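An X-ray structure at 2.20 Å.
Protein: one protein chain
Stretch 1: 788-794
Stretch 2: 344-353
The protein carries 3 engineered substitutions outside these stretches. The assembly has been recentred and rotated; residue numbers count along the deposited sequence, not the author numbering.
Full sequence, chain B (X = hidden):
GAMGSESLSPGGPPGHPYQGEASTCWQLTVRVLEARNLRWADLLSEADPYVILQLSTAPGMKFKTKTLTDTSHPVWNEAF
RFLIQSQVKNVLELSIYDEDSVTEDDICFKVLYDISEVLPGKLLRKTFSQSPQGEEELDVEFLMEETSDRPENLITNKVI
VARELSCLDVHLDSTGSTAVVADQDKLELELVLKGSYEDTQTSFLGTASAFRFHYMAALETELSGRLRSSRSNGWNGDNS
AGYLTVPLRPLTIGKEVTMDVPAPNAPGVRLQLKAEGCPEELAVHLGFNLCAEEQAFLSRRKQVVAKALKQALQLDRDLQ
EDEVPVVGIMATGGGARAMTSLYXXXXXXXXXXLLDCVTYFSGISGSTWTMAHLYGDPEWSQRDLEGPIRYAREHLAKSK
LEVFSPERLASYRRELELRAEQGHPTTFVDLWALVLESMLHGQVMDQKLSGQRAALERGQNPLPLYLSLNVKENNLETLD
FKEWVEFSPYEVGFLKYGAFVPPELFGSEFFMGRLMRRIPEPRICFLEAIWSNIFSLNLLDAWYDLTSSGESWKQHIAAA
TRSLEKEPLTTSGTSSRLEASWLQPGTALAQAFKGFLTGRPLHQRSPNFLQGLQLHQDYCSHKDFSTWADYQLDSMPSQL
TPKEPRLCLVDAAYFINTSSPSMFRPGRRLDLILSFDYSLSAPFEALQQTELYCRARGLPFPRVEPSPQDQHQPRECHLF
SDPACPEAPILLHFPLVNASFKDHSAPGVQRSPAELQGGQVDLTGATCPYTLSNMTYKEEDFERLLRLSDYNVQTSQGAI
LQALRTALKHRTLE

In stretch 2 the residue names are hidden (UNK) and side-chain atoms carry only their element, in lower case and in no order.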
# COMPACT_ATOMS: atom_id res chain seq x y z
N LEU B 788 -12.96 4.53 -31.27
CA LEU B 788 -14.22 4.58 -30.54
C LEU B 788 -14.10 5.46 -29.30
O LEU B 788 -14.94 6.31 -29.05
CB LEU B 788 -14.66 3.17 -30.11
CG LEU B 788 -15.81 3.10 -29.11
CD1 LEU B 788 -17.07 3.75 -29.68
CD2 LEU B 788 -16.09 1.67 -28.70
N SER B 789 -13.05 5.22 -28.52
CA SER B 789 -12.82 5.95 -27.28
C SER B 789 -12.63 7.43 -27.56
O SER B 789 -13.22 8.28 -26.90
CB SER B 789 -11.59 5.39 -26.55
OG SER B 789 -11.72 4.00 -26.31
N ASP B 790 -11.78 7.73 -28.53
CA ASP B 790 -11.54 9.09 -29.00
C ASP B 790 -12.86 9.77 -29.40
O ASP B 790 -13.17 10.87 -28.95
CB ASP B 790 -10.58 9.05 -30.19
CG ASP B 790 -10.28 10.42 -30.77
OD1 ASP B 790 -10.48 11.43 -30.08
OD2 ASP B 790 -9.83 10.47 -31.93
N TYR B 791 -13.64 9.08 -30.22
CA TYR B 791 -14.92 9.59 -30.69
C TYR B 791 -15.88 9.89 -29.54
O TYR B 791 -16.46 10.97 -29.49
CB TYR B 791 -15.56 8.60 -31.66
CG TYR B 791 -16.96 8.97 -32.06
CD1 TYR B 791 -17.20 9.74 -33.18
CD2 TYR B 791 -18.04 8.53 -31.31
CE1 TYR B 791 -18.50 10.08 -33.55
CE2 TYR B 791 -19.33 8.86 -31.66
CZ TYR B 791 -19.55 9.64 -32.78
OH TYR B 791 -20.84 9.97 -33.14
N ASN B 792 -16.04 8.93 -28.63
CA ASN B 792 -16.97 9.07 -27.51
C ASN B 792 -16.72 10.30 -26.65
O ASN B 792 -17.65 10.88 -26.10
CB ASN B 792 -16.95 7.84 -26.61
CG ASN B 792 -17.63 6.64 -27.24
OD1 ASN B 792 -18.12 6.72 -28.37
ND2 ASN B 792 -17.69 5.54 -26.50
N VAL B 793 -15.46 10.69 -26.52
CA VAL B 793 -15.13 11.90 -25.78
C VAL B 793 -15.35 13.14 -26.65
O VAL B 793 -15.93 14.12 -26.18
CB VAL B 793 -13.69 11.84 -25.22
CG1 VAL B 793 -13.22 13.21 -24.74
CG2 VAL B 793 -13.63 10.84 -24.07
N GLN B 794 -14.90 13.10 -27.90
CA GLN B 794 -15.09 14.24 -28.81
C GLN B 794 -16.56 14.61 -28.98
O GLN B 794 -16.94 15.77 -28.86
CB GLN B 794 -14.43 13.99 -30.16
CG GLN B 794 -12.95 14.35 -30.17
CD GLN B 794 -12.27 14.03 -31.49
OE1 GLN B 794 -12.87 13.44 -32.38
NE2 GLN B 794 -11.01 14.42 -31.60
N UNK B 344 -6.98 6.53 -26.22
CA UNK B 344 -7.98 7.19 -27.05
C UNK B 344 -8.66 8.34 -26.33
O UNK B 344 -8.87 9.40 -26.92
N UNK B 345 -9.00 8.13 -25.05
CA UNK B 345 -9.60 9.19 -24.25
C UNK B 345 -8.67 10.38 -24.08
O UNK B 345 -9.10 11.53 -24.11
c UNK B 345 -11.51 6.69 -22.10
c UNK B 345 -13.06 6.84 -23.64
c UNK B 345 -10.02 8.66 -22.88
n UNK B 345 -12.68 6.16 -22.57
c UNK B 345 -11.18 7.72 -22.91
n UNK B 345 -12.17 7.78 -23.87
N UNK B 346 -7.38 10.10 -23.89
CA UNK B 346 -6.39 11.15 -23.75
C UNK B 346 -6.19 11.90 -25.08
O UNK B 346 -6.02 13.11 -25.09
c UNK B 346 -5.07 10.04 -21.80
c UNK B 346 -5.28 11.14 -20.77
c UNK B 346 -3.77 9.30 -21.52
c UNK B 346 -5.06 10.59 -23.24
N UNK B 347 -6.20 11.17 -26.19
CA UNK B 347 -6.08 11.78 -27.52
C UNK B 347 -7.22 12.77 -27.77
O UNK B 347 -6.99 13.88 -28.25
c UNK B 347 -6.08 10.71 -28.62
c UNK B 347 -4.59 11.86 -30.31
c UNK B 347 -5.94 11.19 -30.07
c UNK B 347 -6.11 10.03 -31.03
N UNK B 348 -8.44 12.37 -27.42
CA UNK B 348 -9.60 13.24 -27.54
C UNK B 348 -9.41 14.52 -26.73
O UNK B 348 -9.55 15.61 -27.27
c UNK B 348 -10.84 12.51 -27.07
N UNK B 349 -9.08 14.38 -25.45
CA UNK B 349 -8.92 15.54 -24.59
C UNK B 349 -7.84 16.48 -25.11
O UNK B 349 -7.96 17.70 -24.98
c UNK B 349 -8.63 15.13 -23.14
c UNK B 349 -9.25 13.86 -21.07
c UNK B 349 -10.95 15.33 -22.16
c UNK B 349 -9.76 14.42 -22.39
N UNK B 350 -6.79 15.91 -25.70
CA UNK B 350 -5.71 16.71 -26.28
C UNK B 350 -6.23 17.52 -27.46
O UNK B 350 -6.07 18.73 -27.51
c UNK B 350 -3.29 16.62 -27.08
o UNK B 350 -2.23 14.86 -28.30
c UNK B 350 -2.12 15.74 -27.45
c UNK B 350 -4.54 15.83 -26.71
n UNK B 350 -0.97 15.98 -26.82
N UNK B 351 -6.87 16.83 -28.41
CA UNK B 351 -7.42 17.46 -29.60
C UNK B 351 -8.42 18.56 -29.27
O UNK B 351 -8.43 19.60 -29.92
c UNK B 351 -8.08 16.42 -30.50
n UNK B 351 -7.68 12.53 -33.55
c UNK B 351 -6.92 13.61 -32.86
c UNK B 351 -7.85 14.49 -32.05
c UNK B 351 -7.10 15.53 -31.24
N UNK B 352 -9.24 18.34 -28.24
CA UNK B 352 -10.19 19.35 -27.78
C UNK B 352 -9.55 20.47 -26.98
O UNK B 352 -10.23 21.42 -26.60
c UNK B 352 -12.16 17.63 -27.56
c UNK B 352 -13.16 17.14 -26.52
c UNK B 352 -11.27 18.70 -26.92
c UNK B 352 -12.89 18.16 -28.79
N UNK B 353 -8.25 20.37 -26.71
CA UNK B 353 -7.55 21.35 -25.88
C UNK B 353 -7.96 21.31 -24.43
O UNK B 353 -7.76 22.28 -23.71

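Position 344 has backbone atoms and nothing beyond CA. Its CA lies 4.1 Å from CB of Ser-789, and a CB built ideally here would point toward stretch 1 and stand 2.8 Å from that same CB, a clash. The position is glycine, Gly-344, and its bareness lets the helices close to a CA-CA distance of 4.5 Å between Gly-344 and Asp-790. Its O also accepts a CA-H...O contact from CA of Asp-790 at 3.4 Å.

Position 345 carries one carbon and then a five-membered ring of three carbons and two nitrogens. One ring nitrogen lies 3.2 Å from O of Ser-789, and the carbon between the two nitrogens lies 3.6 Å from CB of Ser-789. Only histidine supplies such a ring. In His-345, the nitrogen is ND1, which gives a weak hydrogen bond to O of Ser-789, near the ring plane. The 131° angle at the hydrogen explains part of the weakness, and that oxygen also accepts a weak bond within its own helix. The carbon packed against CB of Ser-789 is CE1, while CG2 of Val-793 comes within 3.4 Å of ND1 of His-345.

Position 346 has four carbons forked at the second, with CA-to-CB pointing away and no contact to stretch 1. That branching is leucine, Leu-346.

Position 347 repeats the four forked carbons, now with CA-to-CB toward stretch 1; one end carbon comes 3.9 Å from OD2 of Asp-790. This is Leu-347, with chi1 t and chi2 p, and the end carbon is CD2.

Position 348 has a single side-chain carbon, 3.2 Å from OD1 of Asp-790 and 3.4 Å from CG1 of Val-793. One carbon means alanine. Ala-348 still fills space, its CB reaching to 4.2 Å from CG of Gln-794.

Position 349 again has four carbons forked at the second. CA-to-CB points away, yet an end carbon returns to 4.0 Å from CG1 of Val-793. It is Leu-349, and the returning atom is CD2.

Position 350 has three carbons, the last bearing one oxygen and one nitrogen, out of reach of stretch 1. It is Gln-350, whose amide is hydrogen-bonded elsewhere in the structure.

Position 351 runs four carbons in a row to a nitrogen, which lies 3.4 Å from OD2 of Asp-790: lysine. NZ of Lys-351 makes a salt bridge with that carboxylate oxygen through a weak hydrogen bond, and its CD lies 3.2 Å from NE2 of Gln-794.

Position 352 has four forked carbons, one end 4.1 Å from CG of Gln-794 and the other 4.3 Å from CG1 of Val-793. They are CD2 and CD1 of Leu-352.

Position 353 has no side chain and no contact. Its positive phi, 69°, favours glycine, and Gly-353 closes the helix in a Schellman motif.

The rule is graded spacing. The helix axes cross at -41° and approach to 7.2 Å, with glycine at the tightest pairing. Asp-790 is a knob among Gly-344, Leu-347, Ala-348 and Lys-351, its charge answered by the lysine, while Val-793 packs against Ala-348, Leu-349 and Leu-352.

Stretch 2, residues 344-353: GHLLALQKLG
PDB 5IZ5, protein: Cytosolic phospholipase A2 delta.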